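Local coordinates for protein metal-dependent hydrolase (Lactobacillus plantarum, PDB 2F6K) that probably acts as a manganese-dependent decarboxylase of the amidohydrolase family, related to aminocarboxymuconate-semialdehyde decarboxylase (EC 4.1.1.45), on a TIM-barrel scaffold, at residues A243-P246 with R247-T251; S254-P258 with E259-Y263; D168-V171 with P172-G175; Y230-M233 with H234-F238; A208-G211 with I212-D215. One frame throughout, in Å; residues are numbered along the deposited sequence.

The five contacts are local turns and helix ends of one TIM barrel, and all five reach the second subunit, interaction 4 through Y230 alone. Interactions 4 and 2 sit side by side, centres 8 Å apart, where neighbouring strands 237-239 and 261-262 enter the sheet. Interaction 5 starts helix 210-225 and leans on interaction 4, with centres 12 Å apart; D215 OD2 and Y230 OH probably share a hydrogen bond. Interactions 1 and 5 also touch, centres 12 Å apart. The manganese, held by H7, H9, H154 and D266, lies about 8 Å from the P172 side chain in interaction 3 and about 12 Å from that of V244 in interaction 1.

Interaction 1: residues A243-P246 with R247-T251; sequences AVLP and RQLPT
R247 lies beside P246 at the turn that leads into helix 248-252, and the two side chains point the same way. Following the arginine outward, CB and CG run past the carbonyl end of P246, with CB 3.5 Å from P246 C. The chain then bends at chi3 (-85°), which folds the guanidinium back over the proline ring: P246 CG sits 3.6 Å above the guanidinium plane, towards its rim, and NH2 is 3.8 Å from P246 CD. The charged tip engages the second subunit, where NH2 makes a salt bridge to D215 and NH1 a hydrogen bond to S254, both of that neighbouring chain. An alanine in place of R247 is likely to leave D215 of the second subunit without this cationic mate and the P246 ring without its cover.

The turn itself is tied by the backbone. L249 N donates to V244 O at 2.7 Å, nearly straight at 164° and in the carbonyl plane, on a lone pair. A water bridges A243 O and Q248 N, donating to the carbonyl and accepting from the amide. Beside the L249-V244 bond the V244 and L249 side chains lie alongside each other, CB to CB 3.8 Å, while P250 CG rests 3.2 Å from P246 O. A cis peptide precedes P246. The chemistry is therefore divided: apolar contacts and backbone bonds hold the turn within its own chain, whereas the arginine, one guanidinium face against P246, spends its charge across the subunit interface.

Interaction 2: residues S254-P258 with E259-Y263; sequences SLAQP and EHLLY
From Q257 to H260 the backbone makes a type I beta turn, H260 N donating to Q257 O over 3.0 Å. The turn leads into strand 261-262, the eighth strand of the TIM barrel, which pairs with strand 237-239. Two side chains pack around Q257. Its CB lies over the face of the H260 ring in a CH-pi contact, 4.2 Å from the centroid of that ring. Further out the extended chain keeps its amide over the same ring, the two planes 34° apart. The polar end of the imidazole looks elsewhere, ND1 being hydrogen-bonded to V236 O while the ring also stacks with Y237. E259 approaches Q257 by folding back at chi2 (66°), which swings its carboxylate alongside P258, OE2 coming 3.5 Å from P258 CB. On the inner side A256 CB touches L261 CD2 at 4.0 Å, and both side chains also pack on F238. At the outer side Q257 NE2 donates to E259 OE1 over 3.0 Å, reaching the oxygen from above the carboxylate plane and bent to 144° at the hydrogen.

Interaction 3: residues D168-V171 with P172-G175; sequences DLPV and PLLG
Where the loop after strand 150-154 of the TIM barrel runs into the first turn of helix 171-189, L169 and P170 pack on L173 and L174. L173 N donates to P170 O with an angle of 147°, and this 3.3 Å bond closes the first turn. P172, with no N-H to give, occupies a first-turn position where none is called for.

Around that bond the packing is apolar. L173 CD1 touches two neighbours on one side, 3.9 Å from P170 CD and 3.9 Å from L169 CD1. Its CG lies anti to the carbonyl carbon (chi1 -61°), which carries the branch back alongside the P170 ring, the two side chains pointing the same way. L169 divides its methyls: CD1 goes to L173, while CD2 reaches L174 CB, also at 3.9 Å, the L169 and L174 side chains crossing at about a right angle. P170 CB adds a looser touch to P172 CD at 4.1 Å. An alanine in place of L173 would probably open a gap beside P170 CD and leave the CD1 methyl of L169 without its partner.

The second subunit closes over this cluster: Y220 of that chain packs on L169, P170 and L173, and R216 of that chain donates to P172 O. With the P172 side chain about 8 Å from the bound manganese, the contact is the amino-terminal turn of a barrel helix, reached from strand 150-154 through a long loop and carrying a proline, P172, in its first turn, here placed at a subunit interface near the metal site.

Interaction 4: residues Y230-M233 with H234-F238; sequences YDVM and HHVYF
The hydrogen bonds between Y230-M233 and H234-F238 are those of a helix running out. V236 N donates to V232 O at 3.1 Å and 153°. H235 N reaches both D231 O and V232 O, and H234 N both Y230 O and D231 O, but all four of these bonds are weak and bent, as the turn tightens before V236 leaves helical geometry. A water lies within bonding distance of M233 O and V236 O, but it has more acceptors in reach than protons, which leaves unsettled which of them it serves.

Two rings take part. Selenomethionine M233, bent at chi2 and chi3, brings SE to the edge of the F238 ring in a Met-aromatic contact, 5.1 Å from the centroid and 80° off the normal. Its CE comes 3.4 Å from F238 CZ, while M233 O lies in the plane of that ring at the edge. On the outer side Y230 O lies over one face of the H234 ring, 3.3 Å above its plane.

Among the aliphatic side chains, V232 CG1 meets V236 CG1 at 4.1 Å; F193 packs on both valines. Further polar ends are held outside: Y230 OH by D215, H235 NE2 by P197 O. The whole is an alpha-to-beta junction of the TIM barrel, helix 229-235 turning through V236 directly into strand 237-239.

Interaction 5: residues A208-G211 with I212-D215; sequences AFLG and IVDD
F209 O receives two backbone bonds at the start of helix 210-225. V213 N approaches at 3.0 Å and 168°, and I212 N comes in at 2.9 Å. One residue further on, D214 N donates to L210 O over 3.2 Å, 163° at the hydrogen.

The side chains follow the same spacing. V213 turns CG1 anti to the carbonyl carbon (chi1 -75°), which leaves CG2 between the backbone N and the carbonyl carbon, 3.2 Å from F209 O and 4.1 Å from L210 CD2. The L210 and D214 side chains cross at a slant. The carboxylate carbon of D214, CG, lies 3.1 Å from L210 O, but the carboxylate oxygens make no hydrogen bond there, since all are acceptors. Outward from here, L210 and D214 both pack on M233 of helix 229-235, while the F209 ring meets F177 edge-to-face and stacks on F209 of the second subunit. V213 also packs on that neighbouring F209. What results is the amino-terminal turn of a TIM-barrel helix, its carbonyls gathering the first i+3 and i+4 amides, built into the interface between two subunits.

Interaction 1: residues A243-P246 with R247-T251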
loop_
_atom_site.group_PDB
_atom_site.type_symbol
_atom_site.label_atom_id
_atom_site.label_comp_id
_atom_site.label_asym_id
_atom_site.label_seq_id
_atom_site.Cartn_x
_atom_site.Cartn_y
_atom_site.Cartn_z
ATOM N N ALA A 243 22.592 -18.081 1.477
ATOM C CA ALA A 243 23.934 -17.703 1.034
ATOM C C ALA A 243 24.679 -16.922 2.115
ATOM O O ALA A 243 25.044 -15.759 1.927
ATOM C CB ALA A 243 23.833 -16.871 -0.238
ATOM N N VAL A 244 24.922 -17.583 3.238
ATOM C CA VAL A 244 25.593 -16.966 4.372
ATOM C C VAL A 244 27.083 -16.701 4.193
ATOM O O VAL A 244 27.665 -15.920 4.948
ATOM C CB VAL A 244 25.416 -17.825 5.624
ATOM C CG1 VAL A 244 23.933 -18.085 5.863
ATOM C CG2 VAL A 244 26.186 -19.126 5.465
ATOM N N LEU A 245 27.708 -17.352 3.220
ATOM C CA LEU A 245 29.134 -17.142 2.987
ATOM C C LEU A 245 29.299 -16.410 1.667
ATOM O O LEU A 245 28.477 -16.557 0.769
ATOM C CB LEU A 245 29.881 -18.479 2.945
ATOM C CG LEU A 245 29.886 -19.358 4.207
ATOM C CD1 LEU A 245 30.549 -20.697 3.895
ATOM C CD2 LEU A 245 30.623 -18.645 5.344
ATOM N N PRO A 246 30.383 -15.639 1.516
ATOM C CA PRO A 246 31.452 -15.410 2.493
ATOM C C PRO A 246 31.295 -14.132 3.318
ATOM O O PRO A 246 32.181 -13.782 4.099
ATOM C CB PRO A 246 32.681 -15.344 1.608
ATOM C CG PRO A 246 32.156 -14.526 0.464
ATOM C CD PRO A 246 30.775 -15.124 0.193
ATOM N N ARG A 247 30.175 -13.439 3.158
ATOM C CA ARG A 247 29.987 -12.192 3.883
ATOM C C ARG A 247 29.023 -12.167 5.067
ATOM O O ARG A 247 29.403 -11.758 6.164
ATOM C CB ARG A 247 29.609 -11.089 2.893
ATOM C CG ARG A 247 30.790 -10.553 2.076
ATOM C CD ARG A 247 30.302 -9.806 0.838
ATOM N NE ARG A 247 30.051 -10.727 -0.268
ATOM C CZ ARG A 247 31.008 -11.212 -1.053
ATOM N NH1 ARG A 247 32.264 -10.849 -0.847
ATOM N NH2 ARG A 247 30.722 -12.071 -2.022
ATOM N N GLN A 248 27.787 -12.601 4.848
ATOM C CA GLN A 248 26.763 -12.573 5.889
ATOM C C GLN A 248 27.121 -13.221 7.225
ATOM O O GLN A 248 27.179 -12.538 8.244
ATOM C CB GLN A 248 25.466 -13.189 5.372
ATOM C CG GLN A 248 24.253 -12.798 6.202
ATOM C CD GLN A 248 23.002 -13.540 5.794
ATOM O OE1 GLN A 248 21.889 -13.103 6.078
ATOM N NE2 GLN A 248 23.178 -14.676 5.126
ATOM N N LEU A 249 27.345 -14.531 7.230
ATOM C CA LEU A 249 27.678 -15.222 8.471
ATOM C C LEU A 249 28.844 -14.587 9.226
ATOM O O LEU A 249 28.750 -14.367 10.433
ATOM C CB LEU A 249 27.963 -16.700 8.210
ATOM C CG LEU A 249 28.335 -17.510 9.457
ATOM C CD1 LEU A 249 27.419 -17.152 10.619
ATOM C CD2 LEU A 249 28.263 -18.987 9.129
ATOM N N PRO A 250 29.962 -14.291 8.533
ATOM C CA PRO A 250 31.111 -13.670 9.210
ATOM C C PRO A 250 30.739 -12.364 9.933
ATOM O O PRO A 250 31.229 -12.097 11.035
ATOM C CB PRO A 250 32.097 -13.442 8.067
ATOM C CG PRO A 250 31.845 -14.644 7.195
ATOM C CD PRO A 250 30.320 -14.684 7.156
ATOM N N THR A 251 29.878 -11.553 9.320
ATOM C CA THR A 251 29.474 -10.305 9.952
ATOM C C THR A 251 28.665 -10.615 11.217
ATOM O O THR A 251 28.917 -10.047 12.286
ATOM C CB THR A 251 28.624 -9.432 8.996
ATOM O OG1 THR A 251 29.420 -9.024 7.876
ATOM C CG2 THR A 251 28.124 -8.187 9.716
HETATM O O HOH W 1 27.317 -13.949 2.311
#

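Interaction 2: residues S254-P258 with E259-Y263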
loop_
_atom_site.group_PDB
_atom_site.type_symbol
_atom_site.label_atom_id
_atom_site.label_comp_id
_atom_site.label_asym_id
_atom_site.label_seq_id
_atom_site.Cartn_x
_atom_site.Cartn_y
_atom_site.Cartn_z
ATOM N N SER A 254 30.236 -11.365 14.714
ATOM C CA SER A 254 30.822 -10.316 15.534
ATOM C C SER A 254 29.725 -9.754 16.451
ATOM O O SER A 254 29.987 -8.892 17.295
ATOM C CB SER A 254 31.379 -9.195 14.655
ATOM O OG SER A 254 30.331 -8.443 14.071
ATOM N N LEU A 255 28.499 -10.253 16.276
ATOM C CA LEU A 255 27.352 -9.803 17.068
ATOM C C LEU A 255 26.657 -10.938 17.818
ATOM O O LEU A 255 26.169 -10.747 18.928
ATOM C CB LEU A 255 26.323 -9.126 16.164
ATOM C CG LEU A 255 26.674 -7.806 15.487
ATOM C CD1 LEU A 255 25.746 -7.592 14.298
ATOM C CD2 LEU A 255 26.550 -6.666 16.479
ATOM N N ALA A 256 26.613 -12.115 17.203
ATOM C CA ALA A 256 25.959 -13.273 17.798
ATOM C C ALA A 256 26.864 -14.077 18.715
ATOM O O ALA A 256 28.085 -14.028 18.613
ATOM C CB ALA A 256 25.418 -14.180 16.703
ATOM N N GLN A 257 26.243 -14.825 19.615
ATOM C CA GLN A 257 26.970 -15.668 20.542
ATOM C C GLN A 257 27.327 -16.937 19.762
ATOM O O GLN A 257 26.511 -17.464 19.005
ATOM C CB GLN A 257 26.071 -16.011 21.736
ATOM C CG GLN A 257 26.756 -15.938 23.090
ATOM C CD GLN A 257 25.817 -16.289 24.233
ATOM O OE1 GLN A 257 24.834 -15.590 24.484
ATOM N NE2 GLN A 257 26.116 -17.383 24.930
ATOM N N PRO A 258 28.560 -17.434 19.926
ATOM C CA PRO A 258 29.034 -18.642 19.243
ATOM C C PRO A 258 28.148 -19.863 19.414
ATOM O O PRO A 258 27.972 -20.636 18.476
ATOM C CB PRO A 258 30.416 -18.855 19.847
ATOM C CG PRO A 258 30.892 -17.450 20.028
ATOM C CD PRO A 258 29.668 -16.775 20.640
ATOM N N GLU A 259 27.590 -20.034 20.607
ATOM C CA GLU A 259 26.739 -21.182 20.907
ATOM C C GLU A 259 25.300 -21.027 20.404
ATOM O O GLU A 259 24.502 -21.967 20.493
ATOM C CB GLU A 259 26.712 -21.433 22.420
ATOM C CG GLU A 259 28.067 -21.369 23.137
ATOM C CD GLU A 259 28.693 -19.972 23.118
ATOM O OE1 GLU A 259 27.938 -18.969 23.068
ATOM O OE2 GLU A 259 29.944 -19.880 23.169
ATOM N N HIS A 260 24.961 -19.854 19.871
ATOM C CA HIS A 260 23.599 -19.622 19.391
ATOM C C HIS A 260 23.427 -19.686 17.875
ATOM O O HIS A 260 22.421 -19.208 17.343
ATOM C CB HIS A 260 23.073 -18.274 19.905
ATOM C CG HIS A 260 22.781 -18.256 21.374
ATOM N ND1 HIS A 260 22.192 -17.178 22.004
ATOM C CD2 HIS A 260 22.996 -19.182 22.340
ATOM C CE1 HIS A 260 22.056 -17.442 23.292
ATOM N NE2 HIS A 260 22.538 -18.651 23.522
ATOM N N LEU A 261 24.393 -20.278 17.183
ATOM C CA LEU A 261 24.322 -20.398 15.732
ATOM C C LEU A 261 23.883 -21.807 15.362
ATOM O O LEU A 261 24.523 -22.785 15.737
ATOM C CB LEU A 261 25.682 -20.073 15.116
ATOM C CG LEU A 261 26.173 -18.652 15.420
ATOM C CD1 LEU A 261 27.618 -18.516 14.973
ATOM C CD2 LEU A 261 25.277 -17.628 14.729
ATOM N N LEU A 262 22.785 -21.909 14.621
ATOM C CA LEU A 262 22.246 -23.207 14.246
ATOM C C LEU A 262 22.248 -23.454 12.746
ATOM O O LEU A 262 21.967 -22.556 11.960
ATOM C CB LEU A 262 20.818 -23.319 14.767
ATOM C CG LEU A 262 20.640 -23.049 16.262
ATOM C CD1 LEU A 262 19.158 -22.873 16.570
ATOM C CD2 LEU A 262 21.227 -24.202 17.064
ATOM N N TYR A 263 22.556 -24.683 12.353
ATOM C CA TYR A 263 22.567 -25.051 10.948
ATOM C C TYR A 263 21.142 -25.142 10.417
ATOM O O TYR A 263 20.219 -25.480 11.163
ATOM C CB TYR A 263 23.234 -26.413 10.755
ATOM C CG TYR A 263 23.051 -26.957 9.359
ATOM C CD1 TYR A 263 23.617 -26.312 8.259
ATOM C CD2 TYR A 263 22.294 -28.097 9.132
ATOM C CE1 TYR A 263 23.427 -26.795 6.965
ATOM C CE2 TYR A 263 22.103 -28.586 7.847
ATOM C CZ TYR A 263 22.671 -27.933 6.772
ATOM O OH TYR A 263 22.498 -28.428 5.504
#

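Interaction 3: residues D168-V171 with P172-G175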
loop_
_atom_site.group_PDB
_atom_site.type_symbol
_atom_site.label_atom_id
_atom_site.label_comp_id
_atom_site.label_asym_id
_atom_site.label_seq_id
_atom_site.Cartn_x
_atom_site.Cartn_y
_atom_site.Cartn_z
ATOM N N ASP A 168 8.394 -8.456 -10.420
ATOM C CA ASP A 168 8.561 -9.897 -10.607
ATOM C C ASP A 168 9.762 -10.521 -9.904
ATOM O O ASP A 168 10.090 -11.685 -10.150
ATOM C CB ASP A 168 8.607 -10.243 -12.098
ATOM C CG ASP A 168 7.295 -9.965 -12.792
ATOM O OD1 ASP A 168 6.256 -10.467 -12.301
ATOM O OD2 ASP A 168 7.301 -9.247 -13.823
ATOM N N LEU A 169 10.423 -9.762 -9.037
ATOM C CA LEU A 169 11.567 -10.306 -8.305
ATOM C C LEU A 169 11.000 -11.258 -7.260
ATOM O O LEU A 169 10.191 -10.846 -6.427
ATOM C CB LEU A 169 12.345 -9.197 -7.598
ATOM C CG LEU A 169 13.555 -9.699 -6.811
ATOM C CD1 LEU A 169 14.631 -10.133 -7.794
ATOM C CD2 LEU A 169 14.072 -8.606 -5.880
ATOM N N PRO A 170 11.391 -12.546 -7.297
ATOM C CA PRO A 170 10.857 -13.483 -6.301
ATOM C C PRO A 170 10.983 -12.916 -4.880
ATOM O O PRO A 170 11.999 -12.323 -4.521
ATOM C CB PRO A 170 11.694 -14.743 -6.530
ATOM C CG PRO A 170 11.957 -14.695 -8.007
ATOM C CD PRO A 170 12.309 -13.231 -8.226
ATOM N N VAL A 171 9.923 -13.093 -4.095
ATOM C CA VAL A 171 9.854 -12.596 -2.725
ATOM C C VAL A 171 10.975 -13.054 -1.789
ATOM O O VAL A 171 11.483 -12.264 -0.991
ATOM C CB VAL A 171 8.495 -12.968 -2.088
ATOM C CG1 VAL A 171 8.444 -12.506 -0.636
ATOM C CG2 VAL A 171 7.368 -12.338 -2.894
ATOM N N PRO A 172 11.369 -14.335 -1.865
ATOM C CA PRO A 172 12.435 -14.844 -0.994
ATOM C C PRO A 172 13.812 -14.191 -1.174
ATOM O O PRO A 172 14.632 -14.215 -0.254
ATOM C CB PRO A 172 12.466 -16.339 -1.323
ATOM C CG PRO A 172 11.058 -16.630 -1.707
ATOM C CD PRO A 172 10.731 -15.443 -2.593
ATOM N N LEU A 173 14.060 -13.617 -2.349
ATOM C CA LEU A 173 15.345 -12.987 -2.638
ATOM C C LEU A 173 15.623 -11.679 -1.895
ATOM O O LEU A 173 16.751 -11.434 -1.493
ATOM C CB LEU A 173 15.490 -12.760 -4.144
ATOM C CG LEU A 173 15.467 -14.008 -5.038
ATOM C CD1 LEU A 173 15.722 -13.590 -6.479
ATOM C CD2 LEU A 173 16.523 -15.002 -4.592
ATOM N N LEU A 174 14.608 -10.842 -1.713
ATOM C CA LEU A 174 14.792 -9.577 -1.011
ATOM C C LEU A 174 13.666 -9.330 0.005
ATOM O O LEU A 174 13.903 -8.823 1.107
ATOM C CB LEU A 174 14.844 -8.417 -2.014
ATOM C CG LEU A 174 14.876 -7.016 -1.394
ATOM C CD1 LEU A 174 16.203 -6.800 -0.678
ATOM C CD2 LEU A 174 14.672 -5.971 -2.471
ATOM N N GLY A 175 12.444 -9.695 -0.376
ATOM C CA GLY A 175 11.301 -9.504 0.499
ATOM C C GLY A 175 11.421 -10.191 1.848
ATOM O O GLY A 175 11.184 -9.578 2.896
#

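Interaction 4: residues Y230-M233 with H234-F238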
loop_
_atom_site.group_PDB
_atom_site.type_symbol
_atom_site.label_atom_id
_atom_site.label_comp_id
_atom_site.label_asym_id
_atom_site.label_seq_id
_atom_site.Cartn_x
_atom_site.Cartn_y
_atom_site.Cartn_z
ATOM N N TYR A 230 22.827 -4.740 20.905
ATOM C CA TYR A 230 23.955 -5.664 20.990
ATOM C C TYR A 230 23.742 -6.745 22.039
ATOM O O TYR A 230 24.218 -7.866 21.865
ATOM C CB TYR A 230 25.242 -4.900 21.276
ATOM C CG TYR A 230 25.501 -3.851 20.232
ATOM C CD1 TYR A 230 25.753 -4.208 18.902
ATOM C CD2 TYR A 230 25.469 -2.493 20.559
ATOM C CE1 TYR A 230 25.970 -3.236 17.923
ATOM C CE2 TYR A 230 25.684 -1.517 19.595
ATOM C CZ TYR A 230 25.935 -1.892 18.277
ATOM O OH TYR A 230 26.157 -0.916 17.324
ATOM N N ASP A 231 23.048 -6.425 23.131
ATOM C CA ASP A 231 22.776 -7.443 24.147
ATOM C C ASP A 231 21.749 -8.418 23.582
ATOM O O ASP A 231 21.847 -9.630 23.787
ATOM C CB ASP A 231 22.228 -6.829 25.438
ATOM C CG ASP A 231 23.280 -6.079 26.217
ATOM O OD1 ASP A 231 24.448 -6.543 26.236
ATOM O OD2 ASP A 231 22.936 -5.035 26.819
ATOM N N VAL A 232 20.766 -7.882 22.862
ATOM C CA VAL A 232 19.729 -8.716 22.269
ATOM C C VAL A 232 20.327 -9.690 21.243
ATOM O O VAL A 232 19.914 -10.852 21.155
ATOM C CB VAL A 232 18.640 -7.850 21.592
ATOM C CG1 VAL A 232 17.548 -8.738 21.024
ATOM C CG2 VAL A 232 18.050 -6.877 22.601
HETATM N N MSE A 233 21.306 -9.218 20.475
HETATM C CA MSE A 233 21.944 -10.069 19.480
HETATM C C MSE A 233 22.669 -11.238 20.141
HETATM O O MSE A 233 22.897 -12.273 19.518
HETATM C CB MSE A 233 22.912 -9.247 18.621
HETATM C CG MSE A 233 22.211 -8.250 17.672
HETATM SE SE MSE A 233 21.046 -9.108 16.344
HETATM C CE MSE A 233 22.428 -9.761 15.160
ATOM N N HIS A 234 23.024 -11.075 21.410
ATOM C CA HIS A 234 23.702 -12.139 22.145
ATOM C C HIS A 234 22.668 -13.096 22.715
ATOM O O HIS A 234 22.934 -14.280 22.903
ATOM C CB HIS A 234 24.523 -11.557 23.302
ATOM C CG HIS A 234 25.829 -10.963 22.881
ATOM N ND1 HIS A 234 26.398 -9.885 23.526
ATOM C CD2 HIS A 234 26.688 -11.309 21.894
ATOM C CE1 HIS A 234 27.552 -9.591 22.953
ATOM N NE2 HIS A 234 27.751 -10.440 21.960
ATOM N N HIS A 235 21.481 -12.559 22.972
ATOM C CA HIS A 235 20.389 -13.309 23.573
ATOM C C HIS A 235 19.605 -14.244 22.662
ATOM O O HIS A 235 19.188 -15.317 23.095
ATOM C CB HIS A 235 19.431 -12.322 24.241
ATOM C CG HIS A 235 18.292 -12.972 24.963
ATOM N ND1 HIS A 235 16.978 -12.807 24.575
ATOM C CD2 HIS A 235 18.262 -13.742 26.075
ATOM C CE1 HIS A 235 16.189 -13.443 25.423
ATOM N NE2 HIS A 235 16.942 -14.017 26.343
ATOM N N VAL A 236 19.392 -13.852 21.412
ATOM C CA VAL A 236 18.638 -14.694 20.497
ATOM C C VAL A 236 19.502 -15.718 19.775
ATOM O O VAL A 236 20.709 -15.800 19.995
ATOM C CB VAL A 236 17.907 -13.853 19.439
ATOM C CG1 VAL A 236 17.128 -12.726 20.118
ATOM C CG2 VAL A 236 18.894 -13.309 18.438
ATOM N N TYR A 237 18.862 -16.511 18.922
ATOM C CA TYR A 237 19.550 -17.526 18.141
ATOM C C TYR A 237 19.429 -17.209 16.653
ATOM O O TYR A 237 18.617 -16.372 16.247
ATOM C CB TYR A 237 18.953 -18.905 18.412
ATOM C CG TYR A 237 19.286 -19.455 19.771
ATOM C CD1 TYR A 237 18.747 -18.885 20.930
ATOM C CD2 TYR A 237 20.142 -20.546 19.906
ATOM C CE1 TYR A 237 19.054 -19.392 22.190
ATOM C CE2 TYR A 237 20.456 -21.061 21.160
ATOM C CZ TYR A 237 19.909 -20.482 22.296
ATOM O OH TYR A 237 20.214 -21.007 23.530
ATOM N N PHE A 238 20.228 -17.898 15.846
ATOM C CA PHE A 238 20.215 -17.692 14.406
ATOM C C PHE A 238 20.460 -18.997 13.673
ATOM O O PHE A 238 21.372 -19.745 14.034
ATOM C CB PHE A 238 21.334 -16.729 13.997
ATOM C CG PHE A 238 21.241 -15.371 14.623
ATOM C CD1 PHE A 238 20.407 -14.395 14.082
ATOM C CD2 PHE A 238 21.980 -15.068 15.763
ATOM C CE1 PHE A 238 20.313 -13.134 14.669
ATOM C CE2 PHE A 238 21.895 -13.819 16.358
ATOM C CZ PHE A 238 21.060 -12.847 15.813
HETATM O O HOH W 2 23.519 -14.822 19.574
#

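Interaction 5: residues A208-G211 with I212-D215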
loop_
_atom_site.group_PDB
_atom_site.type_symbol
_atom_site.label_atom_id
_atom_site.label_comp_id
_atom_site.label_asym_id
_atom_site.label_seq_id
_atom_site.Cartn_x
_atom_site.Cartn_y
_atom_site.Cartn_z
ATOM N N ALA A 208 19.156 -12.006 8.469
ATOM C CA ALA A 208 18.801 -11.170 7.330
ATOM C C ALA A 208 19.711 -9.942 7.274
ATOM O O ALA A 208 20.917 -10.085 7.089
ATOM C CB ALA A 208 17.336 -10.757 7.421
ATOM N N PHE A 209 19.149 -8.751 7.456
ATOM C CA PHE A 209 19.930 -7.512 7.405
ATOM C C PHE A 209 20.400 -6.993 8.761
ATOM O O PHE A 209 20.995 -5.910 8.837
ATOM C CB PHE A 209 19.119 -6.402 6.730
ATOM C CG PHE A 209 18.800 -6.666 5.283
ATOM C CD1 PHE A 209 17.592 -6.238 4.744
ATOM C CD2 PHE A 209 19.695 -7.360 4.469
ATOM C CE1 PHE A 209 17.272 -6.498 3.421
ATOM C CE2 PHE A 209 19.384 -7.625 3.139
ATOM C CZ PHE A 209 18.164 -7.193 2.613
ATOM N N LEU A 210 20.132 -7.737 9.832
ATOM C CA LEU A 210 20.549 -7.277 11.151
ATOM C C LEU A 210 22.053 -6.967 11.208
ATOM O O LEU A 210 22.465 -5.994 11.839
ATOM C CB LEU A 210 20.173 -8.309 12.220
ATOM C CG LEU A 210 18.672 -8.606 12.316
ATOM C CD1 LEU A 210 18.371 -9.393 13.594
ATOM C CD2 LEU A 210 17.894 -7.296 12.300
ATOM N N GLY A 211 22.862 -7.782 10.534
ATOM C CA GLY A 211 24.296 -7.565 10.517
ATOM C C GLY A 211 24.691 -6.155 10.116
ATOM O O GLY A 211 25.741 -5.662 10.523
ATOM N N ILE A 212 23.854 -5.493 9.323
ATOM C CA ILE A 212 24.156 -4.129 8.896
ATOM C C ILE A 212 23.341 -3.009 9.567
ATOM O O ILE A 212 23.877 -1.931 9.828
ATOM C CB ILE A 212 24.003 -3.993 7.369
ATOM C CG1 ILE A 212 25.107 -4.798 6.676
ATOM C CG2 ILE A 212 24.038 -2.515 6.958
ATOM C CD1 ILE A 212 25.072 -4.713 5.149
ATOM N N VAL A 213 22.061 -3.240 9.849
ATOM C CA VAL A 213 21.255 -2.180 10.466
ATOM C C VAL A 213 21.491 -1.948 11.952
ATOM O O VAL A 213 21.336 -0.824 12.437
ATOM C CB VAL A 213 19.735 -2.409 10.270
ATOM C CG1 VAL A 213 19.351 -2.080 8.862
ATOM C CG2 VAL A 213 19.365 -3.846 10.604
ATOM N N ASP A 214 21.859 -3.000 12.673
ATOM C CA ASP A 214 22.090 -2.873 14.109
ATOM C C ASP A 214 22.890 -1.627 14.474
ATOM O O ASP A 214 22.459 -0.833 15.310
ATOM C CB ASP A 214 22.782 -4.129 14.664
ATOM C CG ASP A 214 21.825 -5.306 14.815
ATOM O OD1 ASP A 214 20.625 -5.133 14.506
ATOM O OD2 ASP A 214 22.269 -6.397 15.241
ATOM N N ASP A 215 24.029 -1.435 13.827
ATOM C CA ASP A 215 24.878 -0.291 14.123
ATOM C C ASP A 215 24.229 1.030 13.794
ATOM O O ASP A 215 24.575 2.061 14.368
ATOM C CB ASP A 215 26.193 -0.428 13.367
ATOM C CG ASP A 215 26.981 -1.634 13.819
ATOM O OD1 ASP A 215 27.587 -2.306 12.962
ATOM O OD2 ASP A 215 26.993 -1.913 15.042
#